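Local coordinates for protein diaminopimelate decarboxylase (Helicobacter pylori, PDB 2QGH) that catalyses, as a pyridoxal-5'-phosphate-dependent lyase, the decarboxylation of meso-diaminopimelate to L-lysine, the last step of bacterial lysine biosynthesis, at residues 45-50 / 75-80; 52-57 / 276-281; 161-166 / 213-218; 244-249 / 256-261. All blocks are in the same frame, centred on the assembly; numbering follows the deposited sequence.

Contact 1: residues 45-50 / 75-80; sequences QAFLNY and SLLAHL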
# COMPACT_ATOMS: atom_id res chain seq x y z
N GLN A 45 15.95 1.63 -23.98
CA GLN A 45 17.07 2.55 -24.08
C GLN A 45 17.78 2.70 -22.74
O GLN A 45 19.01 2.75 -22.68
CB GLN A 45 16.59 3.91 -24.60
CG GLN A 45 17.70 4.93 -24.89
CD GLN A 45 18.73 4.43 -25.90
OE1 GLN A 45 19.87 4.07 -25.55
NE2 GLN A 45 18.34 4.40 -27.17
N ALA A 46 17.01 2.77 -21.65
CA ALA A 46 17.58 2.91 -20.32
C ALA A 46 18.39 1.67 -19.97
O ALA A 46 19.43 1.76 -19.31
CB ALA A 46 16.47 3.11 -19.29
N PHE A 47 17.91 0.52 -20.41
CA PHE A 47 18.62 -0.73 -20.14
C PHE A 47 19.90 -0.77 -20.96
O PHE A 47 20.96 -1.13 -20.46
CB PHE A 47 17.76 -1.94 -20.49
CG PHE A 47 18.49 -3.24 -20.35
CD1 PHE A 47 18.78 -3.74 -19.09
CD2 PHE A 47 18.94 -3.92 -21.47
CE1 PHE A 47 19.52 -4.91 -18.94
CE2 PHE A 47 19.68 -5.09 -21.34
CZ PHE A 47 19.97 -5.59 -20.07
N LEU A 48 19.79 -0.42 -22.24
CA LEU A 48 20.94 -0.40 -23.14
C LEU A 48 22.02 0.56 -22.67
O LEU A 48 23.19 0.39 -23.00
CB LEU A 48 20.49 -0.03 -24.55
CG LEU A 48 20.39 -1.16 -25.58
CD1 LEU A 48 19.97 -2.46 -24.90
CD2 LEU A 48 19.41 -0.76 -26.67
N ASN A 49 21.65 1.58 -21.89
CA ASN A 49 22.65 2.52 -21.39
C ASN A 49 23.49 1.88 -20.29
O ASN A 49 24.69 2.14 -20.19
CB ASN A 49 21.97 3.79 -20.89
CG ASN A 49 21.30 4.57 -22.00
OD1 ASN A 49 21.78 4.59 -23.14
ND2 ASN A 49 20.18 5.23 -21.69
N TYR A 50 22.86 1.05 -19.46
CA TYR A 50 23.58 0.37 -18.39
C TYR A 50 24.47 -0.71 -19.00
O TYR A 50 25.58 -0.95 -18.55
CB TYR A 50 22.60 -0.29 -17.41
CG TYR A 50 22.23 0.57 -16.22
CD1 TYR A 50 23.00 0.54 -15.05
CD2 TYR A 50 21.13 1.41 -16.26
CE1 TYR A 50 22.67 1.34 -13.96
CE2 TYR A 50 20.79 2.21 -15.18
CZ TYR A 50 21.56 2.17 -14.03
OH TYR A 50 21.20 2.95 -12.96
N SER A 75 9.71 -9.40 -20.28
CA SER A 75 9.97 -10.11 -21.52
C SER A 75 10.81 -9.23 -22.45
O SER A 75 11.71 -9.71 -23.14
CB SER A 75 8.66 -10.48 -22.20
OG SER A 75 8.90 -11.29 -23.34
N LEU A 76 10.49 -7.95 -22.49
CA LEU A 76 11.24 -7.01 -23.31
C LEU A 76 12.68 -6.99 -22.81
O LEU A 76 13.63 -7.01 -23.60
CB LEU A 76 10.63 -5.61 -23.20
CG LEU A 76 11.56 -4.46 -23.61
CD1 LEU A 76 12.00 -4.62 -25.06
CD2 LEU A 76 10.85 -3.13 -23.41
N LEU A 77 12.85 -6.96 -21.50
CA LEU A 77 14.20 -6.93 -20.95
C LEU A 77 14.93 -8.24 -21.24
O LEU A 77 16.13 -8.24 -21.46
CB LEU A 77 14.15 -6.66 -19.45
CG LEU A 77 13.76 -5.22 -19.11
CD1 LEU A 77 13.35 -5.12 -17.65
CD2 LEU A 77 14.94 -4.29 -19.41
N ALA A 78 14.19 -9.34 -21.26
CA ALA A 78 14.79 -10.64 -21.52
C ALA A 78 15.34 -10.73 -22.94
O ALA A 78 16.39 -11.34 -23.17
CB ALA A 78 13.76 -11.74 -21.30
N HIS A 79 14.63 -10.13 -23.89
CA HIS A 79 15.06 -10.16 -25.28
C HIS A 79 16.37 -9.39 -25.43
O HIS A 79 17.10 -9.58 -26.40
CB HIS A 79 13.98 -9.55 -26.18
CG HIS A 79 14.29 -9.64 -27.65
ND1 HIS A 79 14.83 -8.58 -28.36
CD2 HIS A 79 14.18 -10.67 -28.52
CE1 HIS A 79 15.03 -8.96 -29.61
NE2 HIS A 79 14.65 -10.22 -29.73
N LEU A 80 16.65 -8.54 -24.45
CA LEU A 80 17.87 -7.74 -24.44
C LEU A 80 18.89 -8.46 -23.57
O LEU A 80 19.90 -7.89 -23.18
CB LEU A 80 17.58 -6.35 -23.86
CG LEU A 80 16.50 -5.55 -24.61
CD1 LEU A 80 16.28 -4.21 -23.93
CD2 LEU A 80 16.93 -5.33 -26.05
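Phe-47 turns its ring away from its own backbone N (chi1 175°), and this carries the ring out from helix 40-52 to Leu-77 and Leu-80. Both leucines take a different rotamer. Their CG stands opposite the carbonyl carbon (chi1 -72° for Leu-77, -58° for Leu-80), which brings their branches up to the phenyl ring. The ring then meets two leucine side chains at once. One branch of Leu-77 does the touching there. Its CD2 approaches the root of the ring obliquely, 3.8 Å from Phe-47 CG, and is about as near to CB. Leu-80 meets the CD2-CE2 side of the ring. Phe-47 CE2 lies 3.5 Å from Leu-80 CB, and Phe-47 CD2 lies 3.6 Å from Leu-80 CD1. The two side chains run alongside one another, pointing opposite ways. The carbonyl O of Leu-80 meets the ring edge close to its plane, 3.4 Å from Phe-47 CE2. Leu-48 adds a looser touch, its CD1 4.2 Å from Leu-80 CD1. The contact is apolar apart from that carbonyl. Phe-47 and Leu-77 are buried, whereas Leu-48 and Leu-80 lie nearer the surface. Helices 40-52 and 71-79 pack here on the outside of the barrel, and Leu-80 follows directly on the second. Beneath them runs strand 59-64, where Ile-61 meets Phe-47 and Tyr-63 meets Leu-77.

Contact 2: residues 52-57 / 276-281; sequences EAFKGR and IICEPG. With PLP (pyridoxal-5'-phosphate), chain B.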
# COMPACT_ATOMS: atom_id res chain seq x y z
N GLU A 52 25.92 -0.72 -21.91
CA GLU A 52 27.09 -0.16 -22.58
C GLU A 52 28.01 0.63 -21.65
O GLU A 52 29.20 0.80 -21.94
CB GLU A 52 26.66 0.74 -23.74
CG GLU A 52 26.05 2.06 -23.30
CD GLU A 52 25.95 3.07 -24.44
OE1 GLU A 52 25.54 4.22 -24.17
OE2 GLU A 52 26.28 2.71 -25.59
N ALA A 53 27.47 1.12 -20.55
CA ALA A 53 28.26 1.89 -19.59
C ALA A 53 29.42 1.05 -19.06
O ALA A 53 30.33 1.56 -18.41
CB ALA A 53 27.38 2.35 -18.44
N PHE A 54 29.39 -0.24 -19.36
CA PHE A 54 30.42 -1.17 -18.92
C PHE A 54 30.86 -2.07 -20.07
O PHE A 54 30.50 -3.24 -20.13
CB PHE A 54 29.89 -2.02 -17.77
CG PHE A 54 29.75 -1.28 -16.47
CD1 PHE A 54 30.88 -0.96 -15.72
CD2 PHE A 54 28.50 -0.91 -16.00
CE1 PHE A 54 30.75 -0.28 -14.51
CE2 PHE A 54 28.37 -0.23 -14.79
CZ PHE A 54 29.50 0.09 -14.05
N LYS A 55 31.65 -1.51 -20.98
CA LYS A 55 32.15 -2.27 -22.12
C LYS A 55 33.59 -2.72 -21.85
O LYS A 55 34.00 -3.81 -22.27
CB LYS A 55 32.11 -1.41 -23.38
CG LYS A 55 30.72 -0.94 -23.76
CD LYS A 55 30.77 0.17 -24.80
CE LYS A 55 31.50 -0.27 -26.06
NZ LYS A 55 30.81 -1.42 -26.72
N GLY A 56 34.35 -1.88 -21.15
CA GLY A 56 35.73 -2.21 -20.83
C GLY A 56 35.84 -3.25 -19.73
O GLY A 56 36.89 -3.40 -19.11
N ARG A 57 34.74 -3.97 -19.49
CA ARG A 57 34.69 -5.00 -18.46
C ARG A 57 33.50 -5.92 -18.63
O ARG A 57 32.53 -5.60 -19.33
CB ARG A 57 34.60 -4.37 -17.07
CG ARG A 57 35.92 -3.94 -16.47
CD ARG A 57 36.02 -4.41 -15.03
NE ARG A 57 37.25 -3.95 -14.39
CZ ARG A 57 37.69 -4.39 -13.21
NH1 ARG A 57 36.99 -5.30 -12.55
NH2 ARG A 57 38.82 -3.92 -12.70
N ILE A 276 31.43 -7.09 -12.83
CA ILE A 276 30.63 -6.15 -12.09
C ILE A 276 29.15 -6.40 -12.36
O ILE A 276 28.74 -6.69 -13.48
CB ILE A 276 31.06 -4.67 -12.42
CG1 ILE A 276 30.02 -3.66 -11.94
CG2 ILE A 276 31.35 -4.53 -13.91
CD1 ILE A 276 28.82 -3.53 -12.85
N ILE A 277 28.35 -6.33 -11.29
CA ILE A 277 26.91 -6.53 -11.39
C ILE A 277 26.19 -5.29 -10.86
O ILE A 277 26.55 -4.75 -9.80
CB ILE A 277 26.42 -7.73 -10.54
CG1 ILE A 277 26.97 -9.05 -11.09
CG2 ILE A 277 24.90 -7.78 -10.55
CD1 ILE A 277 26.47 -10.28 -10.33
N CYS A 278 25.19 -4.86 -11.60
CA CYS A 278 24.38 -3.72 -11.20
C CYS A 278 22.94 -4.21 -11.11
O CYS A 278 22.49 -5.01 -11.93
CB CYS A 278 24.48 -2.58 -12.22
SG CYS A 278 26.14 -1.88 -12.45
N GLU A 279 22.23 -3.72 -10.11
CA GLU A 279 20.84 -4.10 -9.91
C GLU A 279 19.90 -2.88 -10.04
O GLU A 279 19.12 -2.58 -9.14
CB GLU A 279 20.69 -4.75 -8.54
CG GLU A 279 21.71 -5.86 -8.30
CD GLU A 279 21.60 -6.48 -6.92
OE1 GLU A 279 21.27 -5.74 -5.97
OE2 GLU A 279 21.87 -7.69 -6.79
N PRO A 280 19.97 -2.18 -11.19
CA PRO A 280 19.11 -1.01 -11.40
C PRO A 280 17.63 -1.36 -11.48
O PRO A 280 17.24 -2.36 -12.10
CB PRO A 280 19.64 -0.44 -12.71
CG PRO A 280 19.97 -1.68 -13.47
CD PRO A 280 20.70 -2.51 -12.42
N GLY A 281 16.80 -0.53 -10.86
CA GLY A 281 15.37 -0.76 -10.88
C GLY A 281 14.64 0.49 -11.37
O GLY A 281 14.17 0.54 -12.51
N1 PLP B . 18.99 -4.12 -5.38
C2 PLP B . 18.58 -4.29 -4.04
C2A PLP B . 19.18 -5.34 -3.19
C3 PLP B . 17.53 -3.41 -3.54
O3 PLP B . 17.08 -3.54 -2.24
C4 PLP B . 16.97 -2.44 -4.36
C4A PLP B . 16.11 -1.44 -3.65
C5 PLP B . 17.37 -2.29 -5.69
C6 PLP B . 18.43 -3.13 -6.20
C5A PLP B . 16.71 -1.48 -6.72
O4P PLP B . 17.12 -0.14 -6.58
P PLP B . 16.60 0.91 -7.45
O1P PLP B . 15.12 0.83 -7.96
O2P PLP B . 17.60 0.89 -8.69
O3P PLP B . 16.71 2.25 -6.62
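Phe-54 packs on Ile-276 and Cys-278 at the eighth strand of the alpha/beta (TIM) barrel, the fold of the cofactor-binding domain in this family of decarboxylases. The tight part is the phenyl ring. Ile-276 CD1 sits over the centre of one face, 3.9 Å from the ring centroid and 13° off the normal, a CH-pi contact. The isoleucine comes in roughly perpendicular to the phenylalanine side chain. The other branch of Ile-276 also takes part: CG2 is 4.0 Å from Phe-54 CD1. Cys-278 SG comes obliquely to the same ring, 3.6 Å from Phe-54 CE2, and forms a sulfur-aromatic contact. Ile-276 and Cys-278 both point to the loop, while Ile-277 between them points away, as alternation along a strand requires. Ala-262 of helix 258-268 also packs on Phe-54.

The loop is looser beyond the ring. Glu-52, Lys-55 and Gly-56 are exposed and add nothing to the packing. Arg-57 only skirts the strand segment; its guanidinium is held by the carbonyl O of Leu-272.

Past the strand, the chain leaves Phe-54 and enters the cofactor site. Glu-279 OE1 lies 2.9 Å from N1 of pyridoxal phosphate; the same oxygen is hydrogen-bonded to His-203 NE2. Gly-281, the N-cap of the next helix, donates its backbone N to the phosphate: N to O2P is 2.7 Å, with an N-H...O angle of 144°.

Contact 3: residues 161-166 / 213-218; sequences DAKTHP and LEPIIE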
# COMPACT_ATOMS: atom_id res chain seq x y z
N ASP A 161 25.87 6.29 4.98
CA ASP A 161 24.61 7.00 4.75
C ASP A 161 24.47 7.34 3.26
O ASP A 161 25.26 8.10 2.71
CB ASP A 161 24.61 8.29 5.59
CG ASP A 161 23.31 9.06 5.49
OD1 ASP A 161 22.56 9.08 6.49
OD2 ASP A 161 23.05 9.64 4.42
N ALA A 162 23.45 6.77 2.62
CA ALA A 162 23.23 7.01 1.19
C ALA A 162 22.68 8.40 0.88
O ALA A 162 22.62 8.81 -0.28
CB ALA A 162 22.30 5.94 0.63
N LYS A 163 22.27 9.13 1.92
CA LYS A 163 21.73 10.47 1.76
C LYS A 163 20.46 10.49 0.92
O LYS A 163 20.39 11.15 -0.12
CB LYS A 163 22.78 11.41 1.14
CG LYS A 163 23.98 11.71 2.04
CD LYS A 163 24.86 12.80 1.45
CE LYS A 163 24.06 14.09 1.25
NZ LYS A 163 24.88 15.22 0.72
N THR A 164 19.44 9.75 1.38
CA THR A 164 18.17 9.68 0.68
C THR A 164 17.04 9.67 1.71
O THR A 164 17.22 10.11 2.85
CB THR A 164 18.11 8.40 -0.19
OG1 THR A 164 16.88 8.38 -0.93
CG2 THR A 164 18.21 7.16 0.68
N HIS A 165 15.86 9.19 1.32
CA HIS A 165 14.73 9.12 2.24
C HIS A 165 15.00 7.95 3.20
O HIS A 165 15.44 6.88 2.77
CB HIS A 165 13.42 8.90 1.47
CG HIS A 165 12.19 8.98 2.32
ND1 HIS A 165 11.93 8.08 3.35
CD2 HIS A 165 11.15 9.84 2.31
CE1 HIS A 165 10.79 8.40 3.92
NE2 HIS A 165 10.29 9.46 3.31
N PRO A 166 14.76 8.14 4.50
CA PRO A 166 15.00 7.06 5.46
C PRO A 166 14.37 5.71 5.09
O PRO A 166 14.98 4.66 5.32
CB PRO A 166 14.45 7.63 6.77
CG PRO A 166 13.42 8.63 6.32
CD PRO A 166 14.11 9.29 5.16
N LEU A 213 26.69 10.79 -5.96
CA LEU A 213 27.56 9.67 -6.30
C LEU A 213 28.67 9.37 -5.30
O LEU A 213 29.32 8.33 -5.40
CB LEU A 213 28.17 9.90 -7.69
CG LEU A 213 29.18 8.87 -8.20
CD1 LEU A 213 28.48 7.53 -8.40
CD2 LEU A 213 29.79 9.34 -9.51
N GLU A 214 28.91 10.26 -4.34
CA GLU A 214 29.97 10.03 -3.36
C GLU A 214 29.73 8.83 -2.45
O GLU A 214 30.62 8.01 -2.26
CB GLU A 214 30.23 11.27 -2.51
CG GLU A 214 30.93 12.40 -3.25
CD GLU A 214 31.45 13.49 -2.33
OE1 GLU A 214 31.93 14.52 -2.84
OE2 GLU A 214 31.39 13.32 -1.09
N PRO A 215 28.52 8.72 -1.87
CA PRO A 215 28.27 7.58 -0.98
C PRO A 215 28.45 6.23 -1.68
O PRO A 215 28.96 5.28 -1.10
CB PRO A 215 26.83 7.82 -0.52
CG PRO A 215 26.72 9.30 -0.54
CD PRO A 215 27.39 9.65 -1.85
N ILE A 216 28.04 6.16 -2.94
CA ILE A 216 28.16 4.93 -3.72
C ILE A 216 29.63 4.58 -3.89
O ILE A 216 30.06 3.45 -3.60
CB ILE A 216 27.48 5.09 -5.10
CG1 ILE A 216 26.01 5.46 -4.89
CG2 ILE A 216 27.59 3.80 -5.90
CD1 ILE A 216 25.29 5.87 -6.16
N ILE A 217 30.42 5.55 -4.34
CA ILE A 217 31.85 5.37 -4.55
C ILE A 217 32.55 4.97 -3.25
O ILE A 217 33.37 4.04 -3.23
CB ILE A 217 32.49 6.64 -5.10
CG1 ILE A 217 31.85 6.98 -6.44
CG2 ILE A 217 34.00 6.45 -5.26
CD1 ILE A 217 31.87 5.82 -7.43
N GLU A 218 32.22 5.65 -2.15
CA GLU A 218 32.82 5.33 -0.87
C GLU A 218 32.52 3.87 -0.53
O GLU A 218 33.38 3.16 -0.01
CB GLU A 218 32.29 6.24 0.23
CG GLU A 218 32.91 5.98 1.59
CD GLU A 218 32.29 6.83 2.69
OE1 GLU A 218 32.64 6.62 3.88
OE2 GLU A 218 31.46 7.70 2.37
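Pro-215 touches Asp-161, Ala-162 and Lys-163, and these van der Waals contacts make up the whole join between loop and helix. The proline ring does the touching, and it meets mostly backbone. Pro-215 CB lies 3.6 Å from the carbonyl O of Asp-161. The same CB is 4.1 Å from Ala-162 CA. The neighbouring ring atom, Pro-215 CG, lies 3.8 Å from Asp-161 O and 4.1 Å from Ala-162 O. One edge of the proline ring therefore faces two successive carbonyls of the loop. From Lys-163 comes a lighter touch, made by the middle of the side chain: CD is 4.4 Å from Pro-215 CG.

The polar interactions stay within each side or run to neighbours. In the loop, the backbone N of Lys-163 makes a weak, bent bond to Asp-161 OD2, with N to O at 2.7 Å and an N-H...O angle of 126°. This weak bond closes an Asx turn in which Lys-163 takes positive backbone angles (phi 61°). The Lys-163 ammonium has a long, weak ion pair with Asp-212. Thr-164 OG1 is bonded to the carbonyl O of Ser-208, a residue of the cofactor pocket. On the helix, Glu-218 forms a salt bridge with Lys-222.

Burial is uneven. Ala-162 and Pro-215 are covered, while Asp-161 and Lys-163 are exposed. This is plain packing in an alpha/beta barrel: the loop after strand 150-155 rests on the N-terminal part of helix 213-232, which follows strand 197-203.

Contact 4: residues 244-249 / 256-261; sequences GGIGVS and IKLYDY. With PLP (pyridoxal-5'-phosphate), chain B.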
# COMPACT_ATOMS: atom_id res chain seq x y z
N GLY A 244 21.56 -1.42 -6.91
CA GLY A 244 20.96 -0.38 -7.74
C GLY A 244 21.02 0.93 -6.98
O GLY A 244 22.05 1.22 -6.35
N GLY A 245 19.96 1.72 -7.02
CA GLY A 245 19.96 2.96 -6.26
C GLY A 245 20.06 4.29 -6.98
O GLY A 245 19.83 5.32 -6.37
N ILE A 246 20.41 4.29 -8.26
CA ILE A 246 20.52 5.56 -8.99
C ILE A 246 19.15 6.23 -9.13
O ILE A 246 18.22 5.64 -9.68
CB ILE A 246 21.14 5.34 -10.38
CG1 ILE A 246 22.63 5.00 -10.22
CG2 ILE A 246 20.93 6.57 -11.26
CD1 ILE A 246 23.40 4.90 -11.52
N GLY A 247 19.04 7.45 -8.62
CA GLY A 247 17.78 8.18 -8.67
C GLY A 247 17.42 8.82 -10.00
O GLY A 247 18.27 8.98 -10.88
N VAL A 248 16.14 9.16 -10.16
CA VAL A 248 15.69 9.80 -11.38
C VAL A 248 15.33 11.25 -11.09
O VAL A 248 15.34 11.69 -9.94
CB VAL A 248 14.46 9.08 -12.02
CG1 VAL A 248 14.86 7.68 -12.49
CG2 VAL A 248 13.31 9.00 -11.03
N SER A 249 15.01 11.99 -12.14
CA SER A 249 14.68 13.39 -11.97
C SER A 249 13.19 13.63 -11.73
O SER A 249 12.48 14.09 -12.61
CB SER A 249 15.14 14.18 -13.19
OG SER A 249 15.31 15.54 -12.85
N ILE A 256 22.74 11.41 -11.45
CA ILE A 256 24.06 10.80 -11.50
C ILE A 256 24.25 10.21 -12.89
O ILE A 256 23.52 9.30 -13.28
CB ILE A 256 24.19 9.66 -10.47
CG1 ILE A 256 24.17 10.22 -9.05
CG2 ILE A 256 25.48 8.88 -10.73
CD1 ILE A 256 24.22 9.14 -7.97
N LYS A 257 25.22 10.73 -13.64
CA LYS A 257 25.49 10.23 -14.98
C LYS A 257 26.09 8.82 -14.91
O LYS A 257 26.82 8.50 -13.98
CB LYS A 257 26.48 11.15 -15.70
CG LYS A 257 26.04 12.59 -15.80
CD LYS A 257 27.05 13.42 -16.58
CE LYS A 257 26.51 14.81 -16.87
NZ LYS A 257 25.23 14.77 -17.65
N LEU A 258 25.78 7.99 -15.90
CA LEU A 258 26.29 6.62 -15.92
C LEU A 258 27.79 6.60 -16.18
O LEU A 258 28.50 5.73 -15.67
CB LEU A 258 25.57 5.80 -17.00
CG LEU A 258 24.76 4.59 -16.53
CD1 LEU A 258 25.67 3.61 -15.83
CD2 LEU A 258 23.66 5.03 -15.59
N TYR A 259 28.28 7.54 -16.99
CA TYR A 259 29.70 7.61 -17.30
C TYR A 259 30.52 7.84 -16.04
O TYR A 259 31.57 7.23 -15.85
CB TYR A 259 29.97 8.73 -18.33
CG TYR A 259 31.44 9.01 -18.59
CD1 TYR A 259 32.15 9.89 -17.78
CD2 TYR A 259 32.11 8.37 -19.63
CE1 TYR A 259 33.51 10.13 -18.00
CE2 TYR A 259 33.47 8.60 -19.85
CZ TYR A 259 34.16 9.48 -19.03
OH TYR A 259 35.50 9.70 -19.24
N ASP A 260 30.04 8.72 -15.17
CA ASP A 260 30.72 9.02 -13.92
C ASP A 260 30.56 7.86 -12.95
O ASP A 260 31.50 7.51 -12.22
CB ASP A 260 30.14 10.31 -13.33
CG ASP A 260 30.30 11.50 -14.26
OD1 ASP A 260 29.54 12.49 -14.12
OD2 ASP A 260 31.18 11.45 -15.14
N TYR A 261 29.38 7.25 -12.94
CA TYR A 261 29.07 6.11 -12.07
C TYR A 261 30.04 4.96 -12.37
O TYR A 261 30.70 4.43 -11.46
CB TYR A 261 27.64 5.65 -12.33
CG TYR A 261 27.17 4.41 -11.57
CD1 TYR A 261 26.97 4.44 -10.19
CD2 TYR A 261 26.80 3.25 -12.26
CE1 TYR A 261 26.41 3.35 -9.51
CE2 TYR A 261 26.24 2.16 -11.60
CZ TYR A 261 26.04 2.22 -10.23
OH TYR A 261 25.41 1.16 -9.60
N1 PLP B . 18.99 -4.12 -5.38
C2 PLP B . 18.58 -4.29 -4.04
C2A PLP B . 19.18 -5.34 -3.19
C3 PLP B . 17.53 -3.41 -3.54
O3 PLP B . 17.08 -3.54 -2.24
C4 PLP B . 16.97 -2.44 -4.36
C4A PLP B . 16.11 -1.44 -3.65
C5 PLP B . 17.37 -2.29 -5.69
C6 PLP B . 18.43 -3.13 -6.20
C5A PLP B . 16.71 -1.48 -6.72
O4P PLP B . 17.12 -0.14 -6.58
P PLP B . 16.60 0.91 -7.45
O1P PLP B . 15.12 0.83 -7.96
O2P PLP B . 17.60 0.89 -8.69
O3P PLP B . 16.71 2.25 -6.62
O HOH W 1 24.68 1.21 -7.23
O HOH W 2 20.60 10.02 -9.61
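The glycine-rich loop after barrel strand 239-241 binds the cofactor phosphate, and its Ile-246 packs on Tyr-261 of the helix that follows. Ile-246 CD1 stands almost on the ring normal, 3.6 Å from the Tyr-261 centroid and 4° off, a CH-pi contact. The extended side chain explains this: chi2 is -174°, which sends CD1 outward from the loop. The same methyl touches Leu-258 CD2 at 4.1 Å. Ile-246 CG2 lies 4.3 Å from Ile-256 O.

Two waters bridge the segments. One donates to Gly-244 O at 2.8 Å and accepts from Tyr-261 OH at a doubtfully short 2.5 Å; it lies in the plane of the tyrosine ring, at its edge. The other donates to Gly-247 O at 2.9 Å and accepts from Ile-256 N at 3.1 Å.

On the cofactor side, Gly-245 N donates to PLP O2P at 3.0 Å with a nearly straight bond of 178°. Gly-244 N is bonded to His-205. Gly-244 and Gly-245, the latter with positive phi, let the backbone come close to the phosphate. Apolar packing and water hold one side of the loop, while Gly-245 N-H on the other binds the anionic phosphate.

All four contacts belong to the barrel domain. Contacts 2 and 4 are buried and both reach the cofactor, supplying backbone N-H groups from two loops to one phosphate oxygen. Contacts 1 and 3 are only partly buried; neither touches the other. Helix 40-52 gives contact 1 its first segment and runs into the loop of contact 2. Helix 258-268 of contact 4 leads on to strand 275-278 of contact 2. Contact 1 is aliphatic and aromatic packing, while contact 3 sets one proline against loop carbonyls. Contact 4 is the hub, and alone has bridging waters. It meets contact 1 through Tyr-50, contact 2 through Ala-53 and Cys-278, and contact 3 through Leu-213 and Ile-216.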